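Local coordinates for protein metallo-beta-lactamase (Pseudomonas stutzeri, PDB 4ZEJ) that probably hydrolyses beta-lactam antibiotics to substituted beta-amino acids with the help of two zinc ions, and is linked to antibiotic resistance, at residues E9-N14 / I194-H199; V73-H78 / V143-P148; E79-G84 / I152-C157. All blocks are in the same frame, centred on the assembly; numbering follows the deposited sequence.

All three contacts join the two halves of the fold. Interaction 1 lies toward the periphery and is partly buried, made by aliphatic carbons alone where two outermost strands of the different sheets meet. Interactions 2 and 3 are buried near the centre of the chain and bring residues 73-84, which run on from the end of strand 68-73, against the neighbouring strands 144-147 and 152-156. Interaction 2 adds one backbone hydrogen bond to its methyl packing, whereas interaction 3 is mainly polar and metal-based, with one arginine-phenylalanine edge contact. Strands 144-147, 152-156 and 194-197 lie side by side in one sheet. Interactions 1 and 3 share a zinc ion, and interaction 2 carries the other.

Interaction 1. Residues E9-N14 / I194-H199; sequences EKVKEN and IVIPGH. With ZN (zinc ion), chain C.
Between Val11 and Lys12 on one side and Ile194 and Ile196 on the other, no flat group lies face to face or edge to face; the contact is aliphatic throughout. The single aromatic ring of the two segments, the imidazole of His199, lies beyond it at the end of 194-199 and bonds zinc through NE2. Its CD2 and CE1 flank that bond, each 3.1 Å from the zinc. Asp80 and Cys157 complete the protein ligands of this ion, while His199 ND1 is hydrogen-bonded to Ser31 O.

In the contact itself the two methyls of Val11 divide the work. CG1, turned anti to the backbone N (chi1 179°), lies 4.1 Å from Ile194 CD1, and CG2 approaches Ile196 CD1 more loosely, at 4.4 Å. The extended Ile194 side chain carries its terminal CD1 far enough to touch Lys12 as well, 4.0 Å from CD. Val11 and Lys12 each slide past Ile194 running the opposite way. CD is the part of Lys12 that meets the isoleucine; beyond it the chain bends at chi3 (-67°), and NZ is hydrogen-bonded to Ser150 O. Val11 and Lys12 both face Ile15 in a classic beta bulge, consistent with two successive side chains pointing toward strand 194-197 of the other sheet.

With the short strand axes 10.4 Å apart at their nearest, no backbone bond joins the segments. The contact joins edge strands 7-12 and 194-197, packing together the two sheets of the alpha-beta/beta-alpha sandwich of the metallo-beta-lactamase fold. Ile152 of strand 152-156 packs on Lys12, Ile194 and Ile196, Leu17 of strand 15-24 touches Val11 and Ile196, and Leu35 of strand 30-39 also reaches Ile196.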
ATOM      1  N   GLU A   9      13.816   5.609   2.580  1.00 28.58           N
ATOM      2  CA  GLU A   9      14.517   6.399   1.571  1.00 30.33           C
ATOM      3  C   GLU A   9      13.583   7.472   1.010  1.00 30.10           C
ATOM      4  O   GLU A   9      12.386   7.234   0.845  1.00 28.75           O
ATOM      5  CB  GLU A   9      15.081   5.436   0.494  1.00 30.82           C
ATOM      6  CG  GLU A   9      16.286   4.631   1.022  1.00 32.07           C
ATOM      7  CD  GLU A   9      16.645   3.389   0.224  1.00 32.33           C
ATOM      8  OE1 GLU A   9      15.790   2.513   0.085  1.00 30.81           O
ATOM      9  OE2 GLU A   9      17.819   3.258  -0.219  1.00 34.79           O
ATOM     10  N   LYS A  10      14.112   8.664   0.742  1.00 31.28           N
ATOM     11  CA  LYS A  10      13.285   9.764   0.236  1.00 32.05           C
ATOM     12  C   LYS A  10      12.918   9.541  -1.233  1.00 31.58           C
ATOM     13  O   LYS A  10      13.784   9.209  -2.032  1.00 32.45           O
ATOM     14  CB  LYS A  10      14.026  11.096   0.379  1.00 34.71           C
ATOM     15  CG  LYS A  10      13.177  12.329   0.094  1.00 36.27           C
ATOM     16  CD  LYS A  10      13.968  13.585   0.412  1.00 39.22           C
ATOM     17  CE  LYS A  10      13.266  14.851  -0.032  1.00 41.20           C
ATOM     18  NZ  LYS A  10      14.139  16.041   0.198  1.00 44.44           N
ATOM     19  N   VAL A  11      11.649   9.744  -1.582  1.00 30.96           N
ATOM     20  CA  VAL A  11      11.183   9.728  -2.981  1.00 31.33           C
ATOM     21  C   VAL A  11      11.225  11.151  -3.545  1.00 33.64           C
ATOM     22  O   VAL A  11      11.792  11.410  -4.607  1.00 34.74           O
ATOM     23  CB  VAL A  11       9.743   9.171  -3.093  1.00 30.14           C
ATOM     24  CG1 VAL A  11       9.255   9.192  -4.537  1.00 31.13           C
ATOM     25  CG2 VAL A  11       9.680   7.761  -2.518  1.00 28.22           C
ATOM     26  N   LYS A  12      10.588  12.062  -2.823  1.00 34.74           N
ATOM     27  CA  LYS A  12      10.631  13.488  -3.120  1.00 37.42           C
ATOM     28  C   LYS A  12      10.300  14.238  -1.835  1.00 37.85           C
ATOM     29  O   LYS A  12      10.094  13.601  -0.791  1.00 35.91           O
ATOM     30  CB  LYS A  12       9.662  13.844  -4.258  1.00 39.05           C
ATOM     31  CG  LYS A  12       8.177  13.625  -3.962  1.00 38.36           C
ATOM     32  CD  LYS A  12       7.300  13.871  -5.195  1.00 40.08           C
ATOM     33  CE  LYS A  12       7.282  15.315  -5.648  1.00 43.17           C
ATOM     34  NZ  LYS A  12       6.318  15.551  -6.765  1.00 44.98           N
ATOM     35  N   GLU A  13      10.248  15.572  -1.904  1.00 39.98           N
ATOM     36  CA  GLU A  13       9.903  16.385  -0.735  1.00 41.07           C
ATOM     37  C   GLU A  13       8.673  15.796  -0.034  1.00 38.82           C
ATOM     38  O   GLU A  13       7.644  15.542  -0.669  1.00 37.92           O
ATOM     39  CB  GLU A  13       9.626  17.842  -1.121  1.00 44.68           C
ATOM     40  CG  GLU A  13       9.339  18.766   0.075  1.00 46.94           C
ATOM     41  CD  GLU A  13       8.945  20.175  -0.324  1.00 50.65           C
ATOM     42  OE1 GLU A  13       8.701  20.417  -1.523  1.00 52.28           O
ATOM     43  OE2 GLU A  13       8.876  21.059   0.565  1.00 53.08           O
ATOM     44  N   ASN A  14       8.814  15.555   1.265  1.00 37.76           N
ATOM     45  CA  ASN A  14       7.721  15.102   2.128  1.00 36.65           C
ATOM     46  C   ASN A  14       7.259  13.653   1.930  1.00 33.62           C
ATOM     47  O   ASN A  14       6.309  13.235   2.583  1.00 33.10           O
ATOM     48  CB  ASN A  14       6.516  16.073   2.062  1.00 38.62           C
ATOM     49  CG  ASN A  14       6.810  17.412   2.708  1.00 41.54           C
ATOM     50  OD1 ASN A  14       7.486  17.473   3.726  1.00 42.37           O
ATOM     51  ND2 ASN A  14       6.284  18.489   2.133  1.00 43.90           N
ATOM     52  N   ILE A 194       4.350  10.025 -10.496  1.00 26.62           N
ATOM     53  CA  ILE A 194       5.054   8.898  -9.913  1.00 25.55           C
ATOM     54  C   ILE A 194       3.994   7.884  -9.512  1.00 24.11           C
ATOM     55  O   ILE A 194       2.974   8.244  -8.912  1.00 24.01           O
ATOM     56  CB  ILE A 194       5.897   9.316  -8.684  1.00 26.37           C
ATOM     57  CG1 ILE A 194       6.998  10.307  -9.098  1.00 28.28           C
ATOM     58  CG2 ILE A 194       6.470   8.088  -7.963  1.00 25.54           C
ATOM     59  CD1 ILE A 194       7.737  10.969  -7.943  1.00 29.49           C
ATOM     60  N   VAL A 195       4.246   6.623  -9.850  1.00 22.70           N
ATOM     61  CA  VAL A 195       3.445   5.514  -9.396  1.00 21.81           C
ATOM     62  C   VAL A 195       4.330   4.546  -8.627  1.00 20.95           C
ATOM     63  O   VAL A 195       5.414   4.162  -9.095  1.00 20.89           O
ATOM     64  CB  VAL A 195       2.759   4.782 -10.568  1.00 21.52           C
ATOM     65  CG1 VAL A 195       2.001   3.566 -10.059  1.00 21.00           C
ATOM     66  CG2 VAL A 195       1.832   5.744 -11.314  1.00 22.49           C
ATOM     67  N   ILE A 196       3.853   4.157  -7.451  1.00 20.73           N
ATOM     68  CA  ILE A 196       4.587   3.275  -6.554  1.00 20.55           C
ATOM     69  C   ILE A 196       3.870   1.912  -6.462  1.00 19.53           C
ATOM     70  O   ILE A 196       2.712   1.836  -6.030  1.00 19.34           O
ATOM     71  CB  ILE A 196       4.787   3.960  -5.176  1.00 21.59           C
ATOM     72  CG1 ILE A 196       5.538   5.294  -5.428  1.00 22.98           C
ATOM     73  CG2 ILE A 196       5.528   3.029  -4.200  1.00 21.44           C
ATOM     74  CD1 ILE A 196       5.942   6.098  -4.246  1.00 24.40           C
ATOM     75  N   PRO A 197       4.557   0.824  -6.880  1.00 18.89           N
ATOM     76  CA  PRO A 197       3.985  -0.520  -6.736  1.00 18.53           C
ATOM     77  C   PRO A 197       4.185  -1.057  -5.315  1.00 18.64           C
ATOM     78  O   PRO A 197       5.039  -0.574  -4.578  1.00 18.72           O
ATOM     79  CB  PRO A 197       4.804  -1.345  -7.738  1.00 18.18           C
ATOM     80  CG  PRO A 197       6.152  -0.720  -7.687  1.00 18.38           C
ATOM     81  CD  PRO A 197       5.910   0.760  -7.469  1.00 19.04           C
ATOM     82  N   GLY A 198       3.400  -2.072  -4.953  1.00 18.73           N
ATOM     83  CA  GLY A 198       3.547  -2.761  -3.686  1.00 19.28           C
ATOM     84  C   GLY A 198       4.888  -3.472  -3.568  1.00 19.30           C
ATOM     85  O   GLY A 198       5.409  -3.625  -2.478  1.00 19.70           O
ATOM     86  N   HIS A 199       5.434  -3.911  -4.699  1.00 19.29           N
ATOM     87  CA  HIS A 199       6.704  -4.632  -4.743  1.00 19.61           C
ATOM     88  C   HIS A 199       7.515  -4.172  -5.934  1.00 19.56           C
ATOM     89  O   HIS A 199       6.983  -4.056  -7.026  1.00 19.59           O
ATOM     90  CB  HIS A 199       6.442  -6.130  -4.885  1.00 19.66           C
ATOM     91  CG  HIS A 199       5.552  -6.683  -3.827  1.00 20.23           C
ATOM     92  ND1 HIS A 199       6.011  -7.021  -2.574  1.00 20.74           N
ATOM     93  CD2 HIS A 199       4.219  -6.920  -3.818  1.00 20.50           C
ATOM     94  CE1 HIS A 199       5.007  -7.461  -1.842  1.00 21.50           C
ATOM     95  NE2 HIS A 199       3.909  -7.420  -2.580  1.00 21.57           N
TER
HETATM   96 ZN    ZN C 301       1.867  -7.326  -1.902  1.00 26.41          ZN

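Interaction 2. Residues V73-H78 / V143-P148; sequences VSTHWH and VVVWLP. With ZN (zinc ion), chain D.
Thr75 sets its OG1 between its own backbone N and carbonyl carbon (chi1 59°), which swings CG2 to the side of the N and toward strand 144-147. There CG2 meets Val145 CG2 at 3.9 Å, the two side chains crossing at about a right angle. Val143 likewise has CG2 wedged between its N and carbonyl carbon, and this methyl rests 3.8 Å from Thr75 CA. The one hydrogen bond between the segments runs from Val143 N to Thr75 O, 3.0 Å long with an N-H...O angle of 161°; the donor lies in the carbonyl plane. The threonine is thus held through its backbone oxygen and its methyl, while OG1 is hydrogen-bonded to Asp47 OD2. Phe154 of strand 152-156 packs on both Thr75 and Val145.

Just after this anchor the chain delivers two zinc ligands. His76 binds through NE2 at 2.2 Å from the zinc, whereas His78 uses ND1, at 2.0 Å, and so presents the nitrogen nearer its own backbone. A water stands 2.5 Å from the same ion, and His138 supplies the third histidine; its ring meets that of His76 edge-to-face. On the side of the His78 ring away from the zinc, CD2 lies over one face of the Trp77 indole, toward its rim, and NE2 is hydrogen-bonded to Glu172 OE1. Residues 76 to 80 read His-X-His-X-Asp, the metal-binding signature of the metallo-beta-lactamase superfamily, and the arrangement of three histidines about one zinc is the Zn1 site of class B1 enzymes.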
ATOM      1  N   VAL A  73      -2.784   3.604   7.068  1.00 25.47           N
ATOM      2  CA  VAL A  73      -3.841   2.980   6.258  1.00 25.32           C
ATOM      3  C   VAL A  73      -3.242   1.792   5.525  1.00 24.09           C
ATOM      4  O   VAL A  73      -2.083   1.863   5.102  1.00 23.43           O
ATOM      5  CB  VAL A  73      -4.502   3.963   5.265  1.00 26.17           C
ATOM      6  CG1 VAL A  73      -3.524   4.450   4.185  1.00 25.63           C
ATOM      7  CG2 VAL A  73      -5.719   3.329   4.611  1.00 26.65           C
ATOM      8  N   SER A  74      -4.012   0.705   5.407  1.00 23.78           N
ATOM      9  CA  SER A  74      -3.590  -0.488   4.667  1.00 23.18           C
ATOM     10  C   SER A  74      -4.419  -0.616   3.386  1.00 23.05           C
ATOM     11  O   SER A  74      -5.626  -0.346   3.391  1.00 24.65           O
ATOM     12  CB  SER A  74      -3.703  -1.749   5.517  1.00 23.31           C
ATOM     13  OG  SER A  74      -2.816  -1.694   6.622  1.00 23.71           O
ATOM     14  N   THR A  75      -3.766  -1.011   2.296  1.00 21.70           N
ATOM     15  CA  THR A  75      -4.362  -0.959   0.946  1.00 21.64           C
ATOM     16  C   THR A  75      -4.955  -2.285   0.457  1.00 21.47           C
ATOM     17  O   THR A  75      -5.654  -2.303  -0.545  1.00 22.21           O
ATOM     18  CB  THR A  75      -3.372  -0.401  -0.086  1.00 21.37           C
ATOM     19  OG1 THR A  75      -2.198  -1.220  -0.128  1.00 20.62           O
ATOM     20  CG2 THR A  75      -2.979   1.044   0.272  1.00 21.58           C
ATOM     21  N   HIS A  76      -4.667  -3.385   1.150  1.00 21.06           N
ATOM     22  CA  HIS A  76      -5.515  -4.598   1.094  1.00 21.84           C
ATOM     23  C   HIS A  76      -5.178  -5.459   2.310  1.00 21.88           C
ATOM     24  O   HIS A  76      -4.335  -5.072   3.104  1.00 21.83           O
ATOM     25  CB  HIS A  76      -5.451  -5.368  -0.247  1.00 21.77           C
ATOM     26  CG  HIS A  76      -4.179  -6.108  -0.491  1.00 21.20           C
ATOM     27  ND1 HIS A  76      -3.034  -5.482  -0.929  1.00 20.70           N
ATOM     28  CD2 HIS A  76      -3.881  -7.422  -0.415  1.00 21.69           C
ATOM     29  CE1 HIS A  76      -2.079  -6.375  -1.082  1.00 20.78           C
ATOM     30  NE2 HIS A  76      -2.567  -7.558  -0.780  1.00 21.31           N
ATOM     31  N   TRP A  77      -5.836  -6.596   2.477  1.00 22.94           N
ATOM     32  CA  TRP A  77      -5.777  -7.315   3.765  1.00 23.83           C
ATOM     33  C   TRP A  77      -4.532  -8.166   4.019  1.00 23.78           C
ATOM     34  O   TRP A  77      -4.266  -8.526   5.166  1.00 24.49           O
ATOM     35  CB  TRP A  77      -7.036  -8.144   3.978  1.00 25.58           C
ATOM     36  CG  TRP A  77      -7.139  -9.410   3.172  1.00 26.25           C
ATOM     37  CD1 TRP A  77      -7.604  -9.540   1.901  1.00 26.29           C
ATOM     38  CD2 TRP A  77      -6.796 -10.733   3.611  1.00 27.35           C
ATOM     39  NE1 TRP A  77      -7.577 -10.861   1.516  1.00 27.35           N
ATOM     40  CE2 TRP A  77      -7.086 -11.614   2.549  1.00 27.91           C
ATOM     41  CE3 TRP A  77      -6.267 -11.255   4.799  1.00 28.11           C
ATOM     42  CZ2 TRP A  77      -6.851 -12.997   2.633  1.00 29.59           C
ATOM     43  CZ3 TRP A  77      -6.047 -12.635   4.890  1.00 29.74           C
ATOM     44  CH2 TRP A  77      -6.338 -13.484   3.812  1.00 30.32           C
ATOM     45  N   HIS A  78      -3.764  -8.488   2.983  1.00 23.24           N
ATOM     46  CA  HIS A  78      -2.652  -9.432   3.155  1.00 23.71           C
ATOM     47  C   HIS A  78      -1.577  -8.895   4.087  1.00 23.54           C
ATOM     48  O   HIS A  78      -1.457  -7.680   4.285  1.00 22.15           O
ATOM     49  CB  HIS A  78      -2.040  -9.840   1.813  1.00 23.52           C
ATOM     50  CG  HIS A  78      -2.950 -10.679   0.971  1.00 24.63           C
ATOM     51  ND1 HIS A  78      -2.870 -10.730  -0.403  1.00 24.71           N
ATOM     52  CD2 HIS A  78      -3.975 -11.492   1.314  1.00 25.96           C
ATOM     53  CE1 HIS A  78      -3.783 -11.566  -0.866  1.00 25.97           C
ATOM     54  NE2 HIS A  78      -4.474 -12.031   0.156  1.00 26.66           N
ATOM     55  N   VAL A 143      -7.206  -1.143  -2.817  1.00 22.51           N
ATOM     56  CA  VAL A 143      -7.423   0.278  -3.055  1.00 22.96           C
ATOM     57  C   VAL A 143      -6.094   0.931  -3.369  1.00 22.36           C
ATOM     58  O   VAL A 143      -5.016   0.411  -3.010  1.00 21.51           O
ATOM     59  CB  VAL A 143      -8.092   0.996  -1.856  1.00 24.11           C
ATOM     60  CG1 VAL A 143      -9.489   0.437  -1.626  1.00 25.14           C
ATOM     61  CG2 VAL A 143      -7.266   0.878  -0.575  1.00 23.82           C
ATOM     62  N   VAL A 144      -6.181   2.082  -4.025  1.00 22.84           N
ATOM     63  CA  VAL A 144      -5.016   2.901  -4.336  1.00 22.68           C
ATOM     64  C   VAL A 144      -5.113   4.193  -3.517  1.00 23.73           C
ATOM     65  O   VAL A 144      -6.200   4.564  -3.043  1.00 24.74           O
ATOM     66  CB  VAL A 144      -4.862   3.157  -5.863  1.00 22.64           C
ATOM     67  CG1 VAL A 144      -4.769   1.836  -6.613  1.00 22.06           C
ATOM     68  CG2 VAL A 144      -5.986   4.022  -6.412  1.00 23.69           C
ATOM     69  N   VAL A 145      -3.963   4.832  -3.321  1.00 23.72           N
ATOM     70  CA  VAL A 145      -3.833   6.040  -2.505  1.00 24.55           C
ATOM     71  C   VAL A 145      -3.211   7.116  -3.381  1.00 25.02           C
ATOM     72  O   VAL A 145      -2.110   6.936  -3.915  1.00 24.29           O
ATOM     73  CB  VAL A 145      -2.997   5.791  -1.218  1.00 24.56           C
ATOM     74  CG1 VAL A 145      -2.720   7.086  -0.450  1.00 25.84           C
ATOM     75  CG2 VAL A 145      -3.707   4.802  -0.330  1.00 24.43           C
ATOM     76  N   TRP A 146      -3.950   8.211  -3.543  1.00 26.01           N
ATOM     77  CA  TRP A 146      -3.538   9.358  -4.339  1.00 26.85           C
ATOM     78  C   TRP A 146      -3.140  10.469  -3.397  1.00 28.22           C
ATOM     79  O   TRP A 146      -3.847  10.746  -2.398  1.00 28.84           O
ATOM     80  CB  TRP A 146      -4.686   9.795  -5.263  1.00 27.58           C
ATOM     81  CG  TRP A 146      -4.485  11.083  -6.029  1.00 28.76           C
ATOM     82  CD1 TRP A 146      -5.223  12.213  -5.902  1.00 30.45           C
ATOM     83  CD2 TRP A 146      -3.503  11.358  -7.044  1.00 28.49           C
ATOM     84  NE1 TRP A 146      -4.770  13.189  -6.767  1.00 31.35           N
ATOM     85  CE2 TRP A 146      -3.714  12.686  -7.481  1.00 30.10           C
ATOM     86  CE3 TRP A 146      -2.469  10.613  -7.626  1.00 27.21           C
ATOM     87  CZ2 TRP A 146      -2.927  13.287  -8.474  1.00 30.59           C
ATOM     88  CZ3 TRP A 146      -1.680  11.209  -8.610  1.00 27.58           C
ATOM     89  CH2 TRP A 146      -1.925  12.531  -9.035  1.00 29.10           C
ATOM     90  N   LEU A 147      -2.005  11.087  -3.714  1.00 28.66           N
ATOM     91  CA  LEU A 147      -1.448  12.181  -2.940  1.00 30.31           C
ATOM     92  C   LEU A 147      -1.483  13.413  -3.850  1.00 32.10           C
ATOM     93  O   LEU A 147      -0.526  13.672  -4.584  1.00 32.12           O
ATOM     94  CB  LEU A 147      -0.030  11.830  -2.486  1.00 29.56           C
ATOM     95  CG  LEU A 147       0.065  10.498  -1.720  1.00 28.19           C
ATOM     96  CD1 LEU A 147       1.504  10.194  -1.354  1.00 27.88           C
ATOM     97  CD2 LEU A 147      -0.800  10.489  -0.468  1.00 28.87           C
ATOM     98  N   PRO A 148      -2.604  14.166  -3.822  1.00 34.19           N
ATOM     99  CA  PRO A 148      -2.768  15.273  -4.779  1.00 35.95           C
ATOM    100  C   PRO A 148      -1.681  16.346  -4.727  1.00 37.59           C
ATOM    101  O   PRO A 148      -1.353  16.917  -5.764  1.00 38.40           O
ATOM    102  CB  PRO A 148      -4.145  15.870  -4.426  1.00 37.45           C
ATOM    103  CG  PRO A 148      -4.542  15.267  -3.130  1.00 37.01           C
ATOM    104  CD  PRO A 148      -3.820  13.960  -3.012  1.00 34.70           C
TER
HETATM  105 ZN    ZN D 302      -1.778  -9.420  -1.536  1.00 23.06          ZN
HETATM  106  O   HOH W   1      -0.506 -11.541  -2.025  1.00 40.78           O

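Interaction 3. Residues E79-G84 / I152-C157; sequences EDRTAG and ILFGGC. With ZN (zinc ion), chain C.
Asp80 OD2, which lies 3.5 Å from Cys157 SG, is held by zinc at 2.0 Å and by two nitrogens of one guanidinium: Arg81 NH2, in a 3.0 Å salt bridge, and NE, through a weak hydrogen bond. This is the Asp-Cys-His site, the second zinc site of a class B1 metallo-beta-lactamase, in which Cys157 SG binds at 2.2 Å and His199 NE2 supplies the histidine. The short helix 79-82 brings the aspartate, and strand 152-156 leads toward the cysteine, so the metal ties the two segments together across the centre of the chain.

Arg81 is a second-shell residue. Bent at chi2 (-69°) and chi3 (102°), its chain curls back until the guanidinium lies beside the metal ligands. Cys157 SG sits over one face of that group, toward its rim, 3.5 Å from Arg81 NE, while Asp80 is met close to the guanidinium plane. From the carboxylate's standpoint the bond with NH2 comes from above, 45° out of its plane. At another edge of the guanidinium, NH1 approaches Phe154 CZ to 3.7 Å; the ring and guanidinium planes are nearly coplanar, so this is an edge contact, with no stacking of faces. NH1 also forms a salt bridge with Asp47 OD2 and is hydrogen-bonded to Asn33 O, and NH2 makes a weak hydrogen bond to Gly198 O. These partners probably restrict rotation of the group and so help to orient Asp80; the buried positive charge of Arg81 is probably balanced by Asp47 and by the anionic zinc ligands. Asp80 itself coordinates through one oxygen: its OD1 remains 3.4 Å from the zinc.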
ATOM      1  N   GLU A  79      -0.783  -9.814   4.626  1.00 25.08           N
ATOM      2  CA  GLU A  79       0.187  -9.502   5.684  1.00 26.00           C
ATOM      3  C   GLU A  79       1.263  -8.485   5.312  1.00 24.87           C
ATOM      4  O   GLU A  79       1.723  -7.728   6.184  1.00 24.54           O
ATOM      5  CB  GLU A  79       0.857 -10.783   6.194  1.00 29.06           C
ATOM      6  CG  GLU A  79      -0.082 -11.662   7.003  1.00 32.05           C
ATOM      7  CD  GLU A  79       0.566 -12.940   7.517  1.00 35.49           C
ATOM      8  OE1 GLU A  79       1.812 -12.977   7.697  1.00 37.23           O
ATOM      9  OE2 GLU A  79      -0.179 -13.915   7.767  1.00 39.32           O
ATOM     10  N   ASP A  80       1.656  -8.438   4.038  1.00 24.31           N
ATOM     11  CA  ASP A  80       2.629  -7.424   3.605  1.00 24.23           C
ATOM     12  C   ASP A  80       2.090  -5.985   3.699  1.00 23.54           C
ATOM     13  O   ASP A  80       2.871  -5.050   3.654  1.00 23.65           O
ATOM     14  CB  ASP A  80       3.213  -7.709   2.207  1.00 24.47           C
ATOM     15  CG  ASP A  80       2.185  -7.674   1.101  1.00 24.55           C
ATOM     16  OD1 ASP A  80       1.103  -8.235   1.276  1.00 25.64           O
ATOM     17  OD2 ASP A  80       2.463  -7.121   0.031  1.00 24.13           O
ATOM     18  N   ARG A  81       0.772  -5.813   3.841  1.00 19.53           N
ATOM     19  CA  ARG A  81       0.147  -4.495   4.040  1.00 19.36           C
ATOM     20  C   ARG A  81      -0.295  -4.194   5.486  1.00 20.21           C
ATOM     21  O   ARG A  81      -0.474  -3.027   5.850  1.00 20.75           O
ATOM     22  CB  ARG A  81      -1.118  -4.402   3.182  1.00 19.70           C
ATOM     23  CG  ARG A  81      -1.032  -4.801   1.722  1.00 19.61           C
ATOM     24  CD  ARG A  81      -0.203  -3.830   0.903  1.00 20.09           C
ATOM     25  NE  ARG A  81       1.123  -4.342   0.643  1.00 20.63           N
ATOM     26  CZ  ARG A  81       2.174  -3.626   0.249  1.00 21.67           C
ATOM     27  NH1 ARG A  81       2.123  -2.297   0.080  1.00 21.72           N
ATOM     28  NH2 ARG A  81       3.310  -4.264   0.031  1.00 22.76           N
ATOM     29  N   THR A  82      -0.558  -5.244   6.256  1.00 20.42           N
ATOM     30  CA  THR A  82      -1.269  -5.180   7.532  1.00 21.26           C
ATOM     31  C   THR A  82      -0.529  -5.806   8.722  1.00 21.66           C
ATOM     32  O   THR A  82      -1.033  -5.729   9.836  1.00 22.23           O
ATOM     33  CB  THR A  82      -2.628  -5.910   7.427  1.00 21.83           C
ATOM     34  OG1 THR A  82      -2.404  -7.280   7.068  1.00 22.67           O
ATOM     35  CG2 THR A  82      -3.539  -5.229   6.433  1.00 21.96           C
ATOM     36  N   ALA A  83       0.654  -6.390   8.516  1.00 21.86           N
ATOM     37  CA  ALA A  83       1.378  -7.097   9.599  1.00 23.10           C
ATOM     38  C   ALA A  83       1.511  -6.276  10.889  1.00 23.41           C
ATOM     39  O   ALA A  83       1.425  -6.824  11.988  1.00 24.41           O
ATOM     40  CB  ALA A  83       2.766  -7.544   9.132  1.00 23.49           C
ATOM     41  N   GLY A  84       1.739  -4.979  10.752  1.00 22.45           N
ATOM     42  CA  GLY A  84       1.940  -4.092  11.903  1.00 23.14           C
ATOM     43  C   GLY A  84       0.709  -3.477  12.539  1.00 23.33           C
ATOM     44  O   GLY A  84       0.842  -2.694  13.488  1.00 23.50           O
ATOM     45  N   ILE A 152       1.598  11.778  -6.623  1.00 28.04           N
ATOM     46  CA  ILE A 152       2.015  10.390  -6.483  1.00 26.40           C
ATOM     47  C   ILE A 152       0.765   9.539  -6.340  1.00 25.36           C
ATOM     48  O   ILE A 152      -0.118   9.846  -5.532  1.00 25.99           O
ATOM     49  CB  ILE A 152       2.929  10.183  -5.261  1.00 26.59           C
ATOM     50  CG1 ILE A 152       4.281  10.875  -5.491  1.00 27.70           C
ATOM     51  CG2 ILE A 152       3.093   8.685  -4.928  1.00 25.44           C
ATOM     52  CD1 ILE A 152       5.141  10.961  -4.246  1.00 28.23           C
ATOM     53  N   LEU A 153       0.707   8.463  -7.116  1.00 23.88           N
ATOM     54  CA  LEU A 153      -0.253   7.405  -6.900  1.00 22.97           C
ATOM     55  C   LEU A 153       0.471   6.214  -6.294  1.00 21.83           C
ATOM     56  O   LEU A 153       1.371   5.646  -6.905  1.00 21.09           O
ATOM     57  CB  LEU A 153      -0.914   6.999  -8.219  1.00 22.94           C
ATOM     58  CG  LEU A 153      -2.017   5.961  -8.110  1.00 22.59           C
ATOM     59  CD1 LEU A 153      -3.223   6.527  -7.377  1.00 23.58           C
ATOM     60  CD2 LEU A 153      -2.382   5.463  -9.507  1.00 22.61           C
ATOM     61  N   PHE A 154       0.098   5.869  -5.074  1.00 21.76           N
ATOM     62  CA  PHE A 154       0.551   4.638  -4.451  1.00 21.17           C
ATOM     63  C   PHE A 154      -0.407   3.526  -4.869  1.00 20.78           C
ATOM     64  O   PHE A 154      -1.552   3.475  -4.429  1.00 21.02           O
ATOM     65  CB  PHE A 154       0.606   4.774  -2.938  1.00 21.62           C
ATOM     66  CG  PHE A 154       1.141   3.550  -2.267  1.00 20.82           C
ATOM     67  CD1 PHE A 154       2.513   3.345  -2.158  1.00 20.89           C
ATOM     68  CD2 PHE A 154       0.266   2.574  -1.797  1.00 20.81           C
ATOM     69  CE1 PHE A 154       3.009   2.196  -1.561  1.00 20.68           C
ATOM     70  CE2 PHE A 154       0.755   1.430  -1.208  1.00 20.32           C
ATOM     71  CZ  PHE A 154       2.121   1.230  -1.096  1.00 20.26           C
ATOM     72  N   GLY A 155       0.072   2.636  -5.729  1.00 20.39           N
ATOM     73  CA  GLY A 155      -0.766   1.578  -6.294  1.00 20.35           C
ATOM     74  C   GLY A 155      -0.940   0.365  -5.404  1.00 20.34           C
ATOM     75  O   GLY A 155      -1.894  -0.392  -5.579  1.00 21.07           O
ATOM     76  N   GLY A 156      -0.013   0.143  -4.475  1.00 20.34           N
ATOM     77  CA  GLY A 156       0.028  -1.094  -3.724  1.00 19.98           C
ATOM     78  C   GLY A 156       0.161  -2.274  -4.669  1.00 19.55           C
ATOM     79  O   GLY A 156       0.682  -2.145  -5.788  1.00 19.15           O
ATOM     80  N   CYS A 157      -0.333  -3.429  -4.245  1.00 19.58           N
ATOM     81  CA  CYS A 157      -0.119  -4.657  -4.994  1.00 19.48           C
ATOM     82  C   CYS A 157      -1.070  -4.779  -6.197  1.00 19.50           C
ATOM     83  O   CYS A 157      -0.933  -5.679  -7.026  1.00 19.32           O
ATOM     84  CB  CYS A 157      -0.176  -5.833  -4.031  1.00 20.68           C
ATOM     85  SG  CYS A 157       0.936  -5.484  -2.634  1.00 21.16           S
TER
HETATM   86 ZN    ZN C 301       1.867  -7.326  -1.902  1.00 26.41          ZN